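Local coordinates for amino acid adenylation domain-containing protein (PDB 6ULY), which probably activates an alpha-keto acid as its acyl adenylate, acting as the adenylation domain of a nonribosomal depsipeptide synthetase module that selects keto acids, at residues D20-A25 / A84-V89; Q44-L49 / C239-A244; G59-G64 / D162-P167; N78-T83 / A151-M156. One frame throughout, in Å; residues are numbered along the deposited sequence.

Interaction 1 (D20-A25 / A84-V89)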
loop_
_atom_site.group_PDB
_atom_site.type_symbol
_atom_site.label_atom_id
_atom_site.label_comp_id
_atom_site.label_asym_id
_atom_site.label_seq_id
_atom_site.Cartn_x
_atom_site.Cartn_y
_atom_site.Cartn_z
ATOM N N ASP A 20 -2.115 29.582 -23.758
ATOM C CA ASP A 20 -1.196 30.652 -24.130
ATOM C C ASP A 20 0.166 30.101 -24.536
ATOM O O ASP A 20 0.846 30.693 -25.381
ATOM C CB ASP A 20 -1.045 31.642 -22.969
ATOM C CG ASP A 20 -2.379 32.201 -22.493
ATOM O OD1 ASP A 20 -3.346 32.223 -23.287
ATOM O OD2 ASP A 20 -2.458 32.618 -21.317
ATOM N N VAL A 21 0.581 28.974 -23.952
ATOM C CA VAL A 21 1.838 28.350 -24.355
ATOM C C VAL A 21 1.759 27.918 -25.814
ATOM O O VAL A 21 2.661 28.191 -26.615
ATOM C CB VAL A 21 2.168 27.161 -23.431
ATOM C CG1 VAL A 21 3.350 26.373 -23.977
ATOM C CG2 VAL A 21 2.459 27.642 -22.008
ATOM N N LEU A 22 0.659 27.258 -26.181
ATOM C CA LEU A 22 0.496 26.779 -27.548
ATOM C C LEU A 22 0.373 27.940 -28.526
ATOM O O LEU A 22 0.911 27.881 -29.638
ATOM C CB LEU A 22 -0.730 25.870 -27.629
ATOM C CG LEU A 22 -0.996 25.200 -28.977
ATOM C CD1 LEU A 22 0.181 24.326 -29.384
ATOM C CD2 LEU A 22 -2.276 24.386 -28.924
ATOM N N THR A 23 -0.327 29.004 -28.129
ATOM C CA THR A 23 -0.475 30.166 -28.999
ATOM C C THR A 23 0.877 30.784 -29.326
ATOM O O THR A 23 1.212 30.995 -30.498
ATOM C CB THR A 23 -1.397 31.189 -28.334
ATOM O OG1 THR A 23 -2.739 30.691 -28.354
ATOM C CG2 THR A 23 -1.331 32.533 -29.054
ATOM N N GLU A 24 1.677 31.078 -28.299
ATOM C CA GLU A 24 2.982 31.684 -28.540
ATOM C C GLU A 24 3.914 30.737 -29.286
ATOM O O GLU A 24 4.767 31.190 -30.058
ATOM C CB GLU A 24 3.616 32.108 -27.216
ATOM C CG GLU A 24 2.823 33.169 -26.449
ATOM C CD GLU A 24 2.747 34.501 -27.181
ATOM O OE1 GLU A 24 2.083 34.573 -28.237
ATOM O OE2 GLU A 24 3.357 35.477 -26.697
ATOM N N ALA A 25 3.775 29.428 -29.066
ATOM C CA ALA A 25 4.615 28.473 -29.778
ATOM C C ALA A 25 4.226 28.393 -31.248
ATOM O O ALA A 25 5.093 28.246 -32.117
ATOM C CB ALA A 25 4.515 27.095 -29.125
ATOM N N ALA A 84 -3.826 14.796 -29.030
ATOM C CA ALA A 84 -4.968 14.601 -28.147
ATOM C C ALA A 84 -4.827 15.424 -26.873
ATOM O O ALA A 84 -5.818 15.947 -26.349
ATOM C CB ALA A 84 -5.116 13.117 -27.813
ATOM N N PHE A 85 -3.604 15.543 -26.356
ATOM C CA PHE A 85 -3.384 16.326 -25.146
ATOM C C PHE A 85 -3.766 17.783 -25.358
ATOM O O PHE A 85 -4.421 18.396 -24.506
ATOM C CB PHE A 85 -1.923 16.217 -24.721
ATOM C CG PHE A 85 -1.557 17.111 -23.574
ATOM C CD1 PHE A 85 -1.738 16.690 -22.266
ATOM C CD2 PHE A 85 -1.021 18.369 -23.801
ATOM C CE1 PHE A 85 -1.396 17.510 -21.207
ATOM C CE2 PHE A 85 -0.678 19.193 -22.745
ATOM C CZ PHE A 85 -0.868 18.761 -21.445
ATOM N N TRP A 86 -3.372 18.355 -26.493
ATOM C CA TRP A 86 -3.633 19.767 -26.723
ATOM C C TRP A 86 -5.077 20.021 -27.124
ATOM O O TRP A 86 -5.635 21.067 -26.773
ATOM C CB TRP A 86 -2.661 20.295 -27.766
ATOM C CG TRP A 86 -1.289 20.453 -27.198
ATOM C CD1 TRP A 86 -0.211 19.653 -27.419
ATOM C CD2 TRP A 86 -0.857 21.469 -26.287
ATOM N NE1 TRP A 86 0.873 20.116 -26.714
ATOM C CE2 TRP A 86 0.502 21.230 -26.010
ATOM C CE3 TRP A 86 -1.485 22.564 -25.687
ATOM C CZ2 TRP A 86 1.243 22.043 -25.158
ATOM C CZ3 TRP A 86 -0.747 23.369 -24.845
ATOM C CH2 TRP A 86 0.602 23.107 -24.589
ATOM N N ALA A 87 -5.711 19.078 -27.822
ATOM C CA ALA A 87 -7.153 19.175 -28.015
ATOM C C ALA A 87 -7.863 19.306 -26.672
ATOM O O ALA A 87 -8.754 20.148 -26.503
ATOM C CB ALA A 87 -7.663 17.957 -28.784
ATOM N N CYS A 88 -7.464 18.487 -25.695
ATOM C CA CYS A 88 -8.063 18.564 -24.366
ATOM C C CYS A 88 -7.771 19.904 -23.703
ATOM O O CYS A 88 -8.658 20.513 -23.095
ATOM C CB CYS A 88 -7.547 17.414 -23.501
ATOM S SG CYS A 88 -8.135 15.780 -23.991
ATOM N N VAL A 89 -6.526 20.372 -23.794
ATOM C CA VAL A 89 -6.191 21.703 -23.297
ATOM C C VAL A 89 -7.104 22.756 -23.913
ATOM O O VAL A 89 -7.588 23.658 -23.222
ATOM C CB VAL A 89 -4.709 22.013 -23.575
ATOM C CG1 VAL A 89 -4.421 23.494 -23.345
ATOM C CG2 VAL A 89 -3.818 21.139 -22.706
#
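L22 lies across one face of the W86 indole, and the tight part of this helix-helix contact is this one overlap. L22 CB comes within 3.7 Å of W86 CZ3, while L22 CD2 lies 3.8 Å from W86 CE3, so both atoms bear on the six-membered part of the indole, toward its rim. The two side chains run past each other in opposite directions. L22 can lie along the ring because its CG stands anti to the backbone N (chi1 -176°). On the opposite face of the indole sits F85, with CD2 3.8 Å above the plane, and the ring is thus gripped between a neighbour on its own helix and a leucine from the other. The contact illustrates how one large aromatic can span two helices whose backbones stay well apart: the closest CA atoms, those of L22 and W86, are 8.2 Å from each other. Helix 78-91 is the connection of a beta-alpha-beta crossover between the parallel strands 70-74 and 94-97, and helix 18-26 packs against it through the indole. W86 NE1 is hydrogen-bonded to H231 NE2 on helix 224-237, a bond that probably limits rotation of the ring. Contact is looser at V21, whose CG1 approaches W86 CH2 obliquely at 4.3 Å. On the exposed side of helix 18-26, E24 forms a salt bridge with K27 through OE1 and NZ.

Interaction 2 (Q44-L49 / C239-A244). With SO4 (sulfate ion), chain F.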
loop_
_atom_site.group_PDB
_atom_site.type_symbol
_atom_site.label_atom_id
_atom_site.label_comp_id
_atom_site.label_asym_id
_atom_site.label_seq_id
_atom_site.Cartn_x
_atom_site.Cartn_y
_atom_site.Cartn_z
ATOM N N GLN A 44 5.452 18.041 -37.448
ATOM C CA GLN A 44 4.216 18.702 -37.034
ATOM C C GLN A 44 4.628 19.997 -36.345
ATOM O O GLN A 44 4.953 19.989 -35.154
ATOM C CB GLN A 44 3.391 17.819 -36.110
ATOM C CG GLN A 44 2.041 18.408 -35.704
ATOM C CD GLN A 44 1.437 17.698 -34.498
ATOM O OE1 GLN A 44 2.150 17.318 -33.573
ATOM N NE2 GLN A 44 0.119 17.512 -34.509
ATOM N N SER A 45 4.628 21.093 -37.099
ATOM C CA SER A 45 4.974 22.381 -36.522
ATOM C C SER A 45 4.031 22.712 -35.370
ATOM O O SER A 45 2.927 22.170 -35.256
ATOM C CB SER A 45 4.903 23.481 -37.579
ATOM O OG SER A 45 3.562 23.702 -37.980
ATOM N N TYR A 46 4.475 23.627 -34.506
ATOM C CA TYR A 46 3.593 24.095 -33.442
ATOM C C TYR A 46 2.333 24.727 -34.016
ATOM O O TYR A 46 1.263 24.648 -33.399
ATOM C CB TYR A 46 4.337 25.074 -32.536
ATOM C CG TYR A 46 5.396 24.408 -31.680
ATOM C CD1 TYR A 46 5.112 23.250 -30.957
ATOM C CD2 TYR A 46 6.681 24.926 -31.605
ATOM C CE1 TYR A 46 6.076 22.635 -30.179
ATOM C CE2 TYR A 46 7.652 24.319 -30.836
ATOM C CZ TYR A 46 7.342 23.173 -30.121
ATOM O OH TYR A 46 8.301 22.560 -29.349
ATOM N N ALA A 47 2.435 25.338 -35.201
ATOM C CA ALA A 47 1.248 25.843 -35.883
ATOM C C ALA A 47 0.357 24.698 -36.346
ATOM O O ALA A 47 -0.869 24.759 -36.200
ATOM C CB ALA A 47 1.659 26.716 -37.073
ATOM N N GLN A 48 0.953 23.645 -36.909
ATOM C CA GLN A 48 0.170 22.473 -37.291
ATOM C C GLN A 48 -0.443 21.801 -36.069
ATOM O O GLN A 48 -1.606 21.377 -36.100
ATOM C CB GLN A 48 1.048 21.488 -38.065
ATOM C CG GLN A 48 1.426 21.946 -39.473
ATOM C CD GLN A 48 2.270 20.923 -40.206
ATOM O OE1 GLN A 48 3.483 20.845 -40.011
ATOM N NE2 GLN A 48 1.629 20.127 -41.051
ATOM N N LEU A 49 0.321 21.700 -34.978
ATOM C CA LEU A 49 -0.217 21.102 -33.759
ATOM C C LEU A 49 -1.478 21.827 -33.304
ATOM O O LEU A 49 -2.474 21.188 -32.943
ATOM C CB LEU A 49 0.847 21.115 -32.661
ATOM C CG LEU A 49 0.418 20.660 -31.264
ATOM C CD1 LEU A 49 -0.144 19.240 -31.279
ATOM C CD2 LEU A 49 1.591 20.761 -30.302
ATOM N N CYS A 239 10.926 25.749 -28.581
ATOM C CA CYS A 239 12.080 25.158 -29.240
ATOM C C CYS A 239 11.673 23.909 -30.020
ATOM O O CYS A 239 10.542 23.420 -29.931
ATOM C CB CYS A 239 13.169 24.817 -28.217
ATOM S SG CYS A 239 12.944 23.249 -27.323
ATOM N N GLU A 240 12.620 23.396 -30.802
ATOM C CA GLU A 240 12.391 22.204 -31.604
ATOM C C GLU A 240 12.521 20.967 -30.726
ATOM O O GLU A 240 13.488 20.836 -29.969
ATOM C CB GLU A 240 13.401 22.141 -32.752
ATOM C CG GLU A 240 12.862 21.501 -34.014
ATOM C CD GLU A 240 11.926 22.422 -34.764
ATOM O OE1 GLU A 240 12.288 23.600 -34.957
ATOM O OE2 GLU A 240 10.828 21.968 -35.152
ATOM N N GLN A 241 11.555 20.055 -30.826
ATOM C CA GLN A 241 11.575 18.838 -30.024
ATOM C C GLN A 241 11.290 17.632 -30.908
ATOM O O GLN A 241 10.361 17.651 -31.721
ATOM C CB GLN A 241 10.571 18.914 -28.857
ATOM C CG GLN A 241 9.109 19.076 -29.261
ATOM C CD GLN A 241 8.169 19.112 -28.058
ATOM O OE1 GLN A 241 7.963 18.099 -27.386
ATOM N NE2 GLN A 241 7.595 20.280 -27.785
ATOM N N ILE A 242 12.096 16.585 -30.741
ATOM C CA ILE A 242 11.968 15.344 -31.496
ATOM C C ILE A 242 11.488 14.256 -30.547
ATOM O O ILE A 242 12.085 14.038 -29.486
ATOM C CB ILE A 242 13.296 14.953 -32.166
ATOM C CG1 ILE A 242 13.649 15.951 -33.272
ATOM C CG2 ILE A 242 13.226 13.543 -32.735
ATOM C CD1 ILE A 242 14.715 16.947 -32.881
ATOM N N ARG A 243 10.421 13.569 -30.937
ATOM C CA ARG A 243 9.827 12.500 -30.149
ATOM C C ARG A 243 10.120 11.160 -30.808
ATOM O O ARG A 243 9.918 10.999 -32.017
ATOM C CB ARG A 243 8.317 12.706 -30.011
ATOM C CG ARG A 243 7.911 13.765 -28.980
ATOM C CD ARG A 243 8.271 13.356 -27.551
ATOM N NE ARG A 243 7.984 11.949 -27.281
ATOM C CZ ARG A 243 8.145 11.358 -26.099
ATOM N NH1 ARG A 243 8.584 12.048 -25.052
ATOM N NH2 ARG A 243 7.861 10.069 -25.969
ATOM N N ALA A 244 10.609 10.212 -30.014
ATOM C CA ALA A 244 10.795 8.835 -30.440
ATOM C C ALA A 244 9.950 7.915 -29.569
ATOM O O ALA A 244 9.561 8.267 -28.451
ATOM C CB ALA A 244 12.271 8.422 -30.368
HETATM S S SO4 F . -1.855 20.301 -43.198
HETATM O O1 SO4 F . -0.828 20.618 -42.249
HETATM O O2 SO4 F . -2.840 19.461 -42.579
HETATM O O3 SO4 F . -2.477 21.510 -43.653
HETATM O O4 SO4 F . -1.275 19.616 -44.316
#
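Y46 OH is held by two hydrogen bonds to the segment 239-244, and it plays a different part in each. Toward the backbone it donates to C239 O at 2.5 Å, a very short separation that deserves some reserve at this resolution. Toward Q241 it accepts from NE2 at 2.9 Å, in a bond almost straight at the hydrogen (175°) and lying in the amide plane. Both partners sit at the edge of the phenol ring, near its plane, although the amide itself is turned 67° from that ring. Q241 reaches the hydroxyl with an extended chain, and its other amide atom, OE1, is bonded to H231 ND1, which fixes which way round the amide lies. The tyrosine, at the start of the helix that follows strand 41-45, thus bonds to the start of strand 240-243, and in the mixed sheet strand 31-35 separates those two strands. Helix 46-62 opens with a capping box: Q48 N donates to S45 OG at 2.8 Å, and S45 N donates to Q48 OE1 at 3.1 Å. The same glutamine uses NE2 to hold a sulfate ion, probably from the crystallisation liquor, with O1 2.8 Å away. Outward from the polar centre, V235 of helix 224-237 packs on both Y46 and Q241, and the Y46 side chain also touches T28.

Interaction 3 (G59-G64 / D162-P167)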
loop_
_atom_site.group_PDB
_atom_site.type_symbol
_atom_site.label_atom_id
_atom_site.label_comp_id
_atom_site.label_asym_id
_atom_site.label_seq_id
_atom_site.Cartn_x
_atom_site.Cartn_y
_atom_site.Cartn_z
ATOM N N GLY A 59 -14.023 16.525 -32.838
ATOM C CA GLY A 59 -14.540 15.192 -32.586
ATOM C C GLY A 59 -14.867 14.958 -31.124
ATOM O O GLY A 59 -15.885 14.339 -30.802
ATOM N N LEU A 60 -14.015 15.448 -30.221
ATOM C CA LEU A 60 -14.272 15.267 -28.795
ATOM C C LEU A 60 -15.574 15.942 -28.383
ATOM O O LEU A 60 -16.377 15.360 -27.644
ATOM C CB LEU A 60 -13.101 15.808 -27.975
ATOM C CG LEU A 60 -11.756 15.109 -28.192
ATOM C CD1 LEU A 60 -10.675 15.743 -27.339
ATOM C CD2 LEU A 60 -11.861 13.619 -27.901
ATOM N N ARG A 61 -15.807 17.168 -28.860
ATOM C CA ARG A 61 -17.068 17.837 -28.557
ATOM C C ARG A 61 -18.241 17.137 -29.228
ATOM O O ARG A 61 -19.356 17.152 -28.695
ATOM C CB ARG A 61 -16.994 19.306 -28.975
ATOM C CG ARG A 61 -16.246 20.171 -27.972
ATOM C CD ARG A 61 -16.031 21.589 -28.461
ATOM N NE ARG A 61 -15.501 22.439 -27.398
ATOM C CZ ARG A 61 -14.876 23.595 -27.594
ATOM N NH1 ARG A 61 -14.685 24.053 -28.823
ATOM N NH2 ARG A 61 -14.431 24.290 -26.557
ATOM N N ALA A 62 -18.011 16.505 -30.382
ATOM C CA ALA A 62 -19.067 15.720 -31.011
ATOM C C ALA A 62 -19.456 14.522 -30.155
ATOM O O ALA A 62 -20.602 14.061 -30.214
ATOM C CB ALA A 62 -18.626 15.256 -32.398
ATOM N N LEU A 63 -18.522 14.005 -29.358
ATOM C CA LEU A 63 -18.800 12.895 -28.455
ATOM C C LEU A 63 -19.385 13.348 -27.125
ATOM O O LEU A 63 -19.638 12.505 -26.261
ATOM C CB LEU A 63 -17.520 12.092 -28.215
ATOM C CG LEU A 63 -16.953 11.436 -29.477
ATOM C CD1 LEU A 63 -15.565 10.864 -29.236
ATOM C CD2 LEU A 63 -17.896 10.353 -29.980
ATOM N N GLY A 64 -19.605 14.648 -26.941
ATOM C CA GLY A 64 -20.277 15.155 -25.766
ATOM C C GLY A 64 -19.374 15.689 -24.678
ATOM O O GLY A 64 -19.879 16.070 -23.615
ATOM N N ASP A 162 -12.020 23.270 -34.755
ATOM C CA ASP A 162 -12.868 23.963 -33.791
ATOM C C ASP A 162 -12.008 25.034 -33.130
ATOM O O ASP A 162 -11.136 24.720 -32.313
ATOM C CB ASP A 162 -13.438 22.992 -32.759
ATOM C CG ASP A 162 -14.546 23.607 -31.930
ATOM O OD1 ASP A 162 -14.481 24.824 -31.660
ATOM O OD2 ASP A 162 -15.481 22.869 -31.547
ATOM N N THR A 163 -12.242 26.292 -33.495
ATOM C CA THR A 163 -11.402 27.401 -33.061
ATOM C C THR A 163 -11.877 28.042 -31.763
ATOM O O THR A 163 -11.280 29.031 -31.323
ATOM C CB THR A 163 -11.344 28.472 -34.154
ATOM O OG1 THR A 163 -12.656 29.013 -34.357
ATOM C CG2 THR A 163 -10.829 27.878 -35.462
ATOM N N ALA A 164 -12.926 27.510 -31.141
ATOM C CA ALA A 164 -13.481 28.088 -29.918
ATOM C C ALA A 164 -12.839 27.405 -28.716
ATOM O O ALA A 164 -13.342 26.409 -28.195
ATOM C CB ALA A 164 -14.998 27.944 -29.905
ATOM N N ALA A 165 -11.712 27.953 -28.265
ATOM C CA ALA A 165 -11.005 27.400 -27.116
ATOM C C ALA A 165 -11.692 27.824 -25.825
ATOM O O ALA A 165 -11.957 29.012 -25.610
ATOM C CB ALA A 165 -9.547 27.859 -27.110
ATOM N N HIS A 166 -11.982 26.853 -24.968
ATOM C CA HIS A 166 -12.568 27.155 -23.672
ATOM C C HIS A 166 -11.643 28.086 -22.894
ATOM O O HIS A 166 -10.442 27.805 -22.782
ATOM C CB HIS A 166 -12.801 25.868 -22.884
ATOM C CG HIS A 166 -13.405 26.087 -21.533
ATOM N ND1 HIS A 166 -12.646 26.323 -20.407
ATOM C CD2 HIS A 166 -14.697 26.099 -21.126
ATOM C CE1 HIS A 166 -13.445 26.473 -19.364
ATOM N NE2 HIS A 166 -14.694 26.341 -19.773
ATOM N N PRO A 167 -12.149 29.189 -22.341
ATOM C CA PRO A 167 -11.273 30.089 -21.580
ATOM C C PRO A 167 -10.903 29.443 -20.254
ATOM O O PRO A 167 -11.769 29.157 -19.427
ATOM C CB PRO A 167 -12.135 31.341 -21.390
ATOM C CG PRO A 167 -13.530 30.806 -21.334
ATOM C CD PRO A 167 -13.565 29.589 -22.236
#
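R61 and D162 meet where helix 46-62 ends in a Schellman motif, completed by G64 with its positive phi, and where the loop between strands 150-152 and 173-178 folds into an Asx turn. This surface contact is a good example of one arginine fastening a loop through side chain and main chain together. The charged component comes first. R61 NH1 forms a salt bridge with D162 OD1 at 2.9 Å and also donates to D162 OD2 at 3.1 Å. The guanidinium meets OD2 from above the carboxylate plane, and the two planes stand 60° apart, so this is no flat, two-pronged pairing; a single nitrogen serves both oxygens. Main-chain hydrogen bonding forms the second component. The end of the guanidinium closes on A164 O with NH1 at 2.8 Å and NH2 at 2.9 Å, NH2 lying nearly on the line of the carbonyl bond. The extended run of R61 from CG to NE carries the group that far. Within the loop, A164 N donates to D162 OD1 at 3.1 Å, so the Asx turn helps to place the carboxylate and the A164 carbonyl within reach of the same arginine. Backbone bonds of D162 with E54 and of H166 with L90 tie the loop to two helices. Beyond the polar bonds the packing is slight: A164 CB lies 4.1 Å from R61 NH1.

Interaction 4 (N78-T83 / A151-M156). With SO4 (sulfate ion), chain D.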
loop_
_atom_site.group_PDB
_atom_site.type_symbol
_atom_site.label_atom_id
_atom_site.label_comp_id
_atom_site.label_asym_id
_atom_site.label_seq_id
_atom_site.Cartn_x
_atom_site.Cartn_y
_atom_site.Cartn_z
ATOM N N ASN A 78 3.055 8.777 -30.335
ATOM C CA ASN A 78 3.357 10.104 -29.808
ATOM C C ASN A 78 2.564 11.180 -30.538
ATOM O O ASN A 78 2.033 12.103 -29.911
ATOM C CB ASN A 78 4.856 10.384 -29.920
ATOM C CG ASN A 78 5.674 9.572 -28.940
ATOM O OD1 ASN A 78 5.245 9.322 -27.811
ATOM N ND2 ASN A 78 6.860 9.152 -29.365
ATOM N N HIS A 79 2.478 11.079 -31.868
ATOM C CA HIS A 79 1.758 12.080 -32.647
ATOM C C HIS A 79 0.312 12.201 -32.181
ATOM O O HIS A 79 -0.185 13.306 -31.926
ATOM C CB HIS A 79 1.817 11.723 -34.133
ATOM C CG HIS A 79 0.980 12.607 -35.002
ATOM N ND1 HIS A 79 1.461 13.770 -35.565
ATOM C CD2 HIS A 79 -0.309 12.499 -35.407
ATOM C CE1 HIS A 79 0.507 14.338 -36.282
ATOM N NE2 HIS A 79 -0.578 13.587 -36.200
ATOM N N ALA A 80 -0.384 11.069 -32.069
ATOM C CA ALA A 80 -1.780 11.113 -31.653
ATOM C C ALA A 80 -1.921 11.600 -30.213
ATOM O O ALA A 80 -2.879 12.312 -29.888
ATOM C CB ALA A 80 -2.414 9.732 -31.818
ATOM N N MET A 81 -0.981 11.233 -29.334
ATOM C CA MET A 81 -1.111 11.592 -27.922
ATOM C C MET A 81 -0.844 13.075 -27.701
ATOM O O MET A 81 -1.604 13.755 -26.999
ATOM C CB MET A 81 -0.160 10.752 -27.070
ATOM C CG MET A 81 -0.107 11.184 -25.604
ATOM S SD MET A 81 0.403 9.854 -24.495
ATOM C CE MET A 81 1.873 9.249 -25.316
ATOM N N VAL A 82 0.251 13.588 -28.270
ATOM C CA VAL A 82 0.535 15.020 -28.208
ATOM C C VAL A 82 -0.654 15.816 -28.729
ATOM O O VAL A 82 -1.076 16.810 -28.128
ATOM C CB VAL A 82 1.813 15.345 -29.004
ATOM C CG1 VAL A 82 1.944 16.844 -29.216
ATOM C CG2 VAL A 82 3.041 14.800 -28.297
ATOM N N THR A 83 -1.208 15.393 -29.866
ATOM C CA THR A 83 -2.341 16.106 -30.446
ATOM C C THR A 83 -3.569 15.994 -29.557
ATOM O O THR A 83 -4.292 16.977 -29.354
ATOM C CB THR A 83 -2.646 15.561 -31.845
ATOM O OG1 THR A 83 -1.492 15.713 -32.675
ATOM C CG2 THR A 83 -3.819 16.294 -32.480
ATOM N N ALA A 151 -12.595 5.867 -28.577
ATOM C CA ALA A 151 -12.561 6.637 -29.809
ATOM C C ALA A 151 -11.109 6.858 -30.199
ATOM O O ALA A 151 -10.272 7.154 -29.343
ATOM C CB ALA A 151 -13.288 7.977 -29.653
ATOM N N ALA A 152 -10.818 6.702 -31.488
ATOM C CA ALA A 152 -9.473 6.894 -32.001
ATOM C C ALA A 152 -9.261 8.350 -32.397
ATOM O O ALA A 152 -10.203 9.061 -32.759
ATOM C CB ALA A 152 -9.216 5.986 -33.204
ATOM N N VAL A 153 -8.001 8.779 -32.336
ATOM C CA VAL A 153 -7.653 10.168 -32.612
ATOM C C VAL A 153 -7.465 10.416 -34.107
ATOM O O VAL A 153 -7.925 11.435 -34.629
ATOM C CB VAL A 153 -6.394 10.547 -31.813
ATOM C CG1 VAL A 153 -5.752 11.802 -32.379
ATOM C CG2 VAL A 153 -6.740 10.741 -30.344
ATOM N N GLU A 154 -6.776 9.518 -34.813
ATOM C CA GLU A 154 -6.512 9.726 -36.238
ATOM C C GLU A 154 -7.771 10.062 -37.028
ATOM O O GLU A 154 -7.751 11.044 -37.785
ATOM C CB GLU A 154 -5.818 8.489 -36.825
ATOM C CG GLU A 154 -4.392 8.271 -36.330
ATOM C CD GLU A 154 -4.328 7.419 -35.068
ATOM O OE1 GLU A 154 -5.357 7.302 -34.374
ATOM O OE2 GLU A 154 -3.248 6.860 -34.779
ATOM N N PRO A 155 -8.877 9.332 -36.898
ATOM C CA PRO A 155 -10.113 9.754 -37.576
ATOM C C PRO A 155 -10.492 11.206 -37.321
ATOM O O PRO A 155 -11.061 11.855 -38.208
ATOM C CB PRO A 155 -11.166 8.797 -37.002
ATOM C CG PRO A 155 -10.400 7.597 -36.570
ATOM C CD PRO A 155 -9.072 8.107 -36.101
ATOM N N MET A 156 -10.200 11.735 -36.128
ATOM C CA MET A 156 -10.560 13.116 -35.824
ATOM C C MET A 156 -9.674 14.107 -36.564
ATOM O O MET A 156 -10.097 15.243 -36.810
ATOM C CB MET A 156 -10.473 13.362 -34.316
ATOM C CG MET A 156 -11.341 12.436 -33.486
ATOM S SD MET A 156 -11.171 12.666 -31.702
ATOM C CE MET A 156 -12.197 11.336 -31.090
HETATM S S SO4 D . 4.353 8.333 -33.702
HETATM O O1 SO4 D . 3.063 7.739 -33.950
HETATM O O2 SO4 D . 4.934 7.809 -32.493
HETATM O O3 SO4 D . 4.195 9.753 -33.568
HETATM O O4 SO4 D . 5.242 8.072 -34.786
#
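A80 and V153 bring their backbones closest, with CA atoms 6.0 Å apart, where the first turns of helix 78-91 pass the chain just beyond strand 150-152. The small methyl of A80 permits this approach. A80 CB lies 4.0 Å from V153 CG1, and the same CG1 also rests 3.8 Å from A80 O, so one branch of the valine covers both the side chain and the carbonyl of the alanine. That branch is anti to the valine's backbone N (chi1 162°). E154 adds a looser contact at the margin, its OE2 standing 4.2 Å from A80 CB, while its OE1 is bonded to D130 N. Strand 150-152 forms an edge of the seven-stranded mixed sheet, and the contact joins the chain leaving that edge to a helix packed on the sheet. The start of the helix offers a familiar anion site: a sulfate, probably from the crystallisation liquor, accepts from N78 N through O2 at 3.0 Å and from H79 N through O3 at 2.8 Å. The sulfate is also hydrogen-bonded to S77 OG and R245 NE, and the positive end of the helix dipole would probably add to the attraction. H79 O in turn accepts from T83, one turn further along, through OG1 at 2.8 Å and N at 3.1 Å, the two donors arriving from opposite faces of the carbonyl plane. T83 OG1 also lies over the centre of the H79 imidazole.

How the interactions relate
Interactions 1, 2 and 4 are buried, whereas interaction 3 lies at the surface, and the chemistry follows: apolar packing dominates 1 and 4, a tyrosine hydroxyl carries 2, and an ion pair with carbonyl bonds carries 3. Helix 78-91 serves both 1 and 4; helix 46-62 supplies its beginning to 2 and its end to 3. L49 packs on W86, joining 2 to 1, while L60 and L63 touch M156, joining 3 to 4. H231 links the polar ends of 1 and 2 by bonding both W86 and Q241. Between 2 and 4, Q44 NE2 probably bonds T83 OG1. Interactions 2 and 3 do not touch, their nearest atoms being about 9 Å apart.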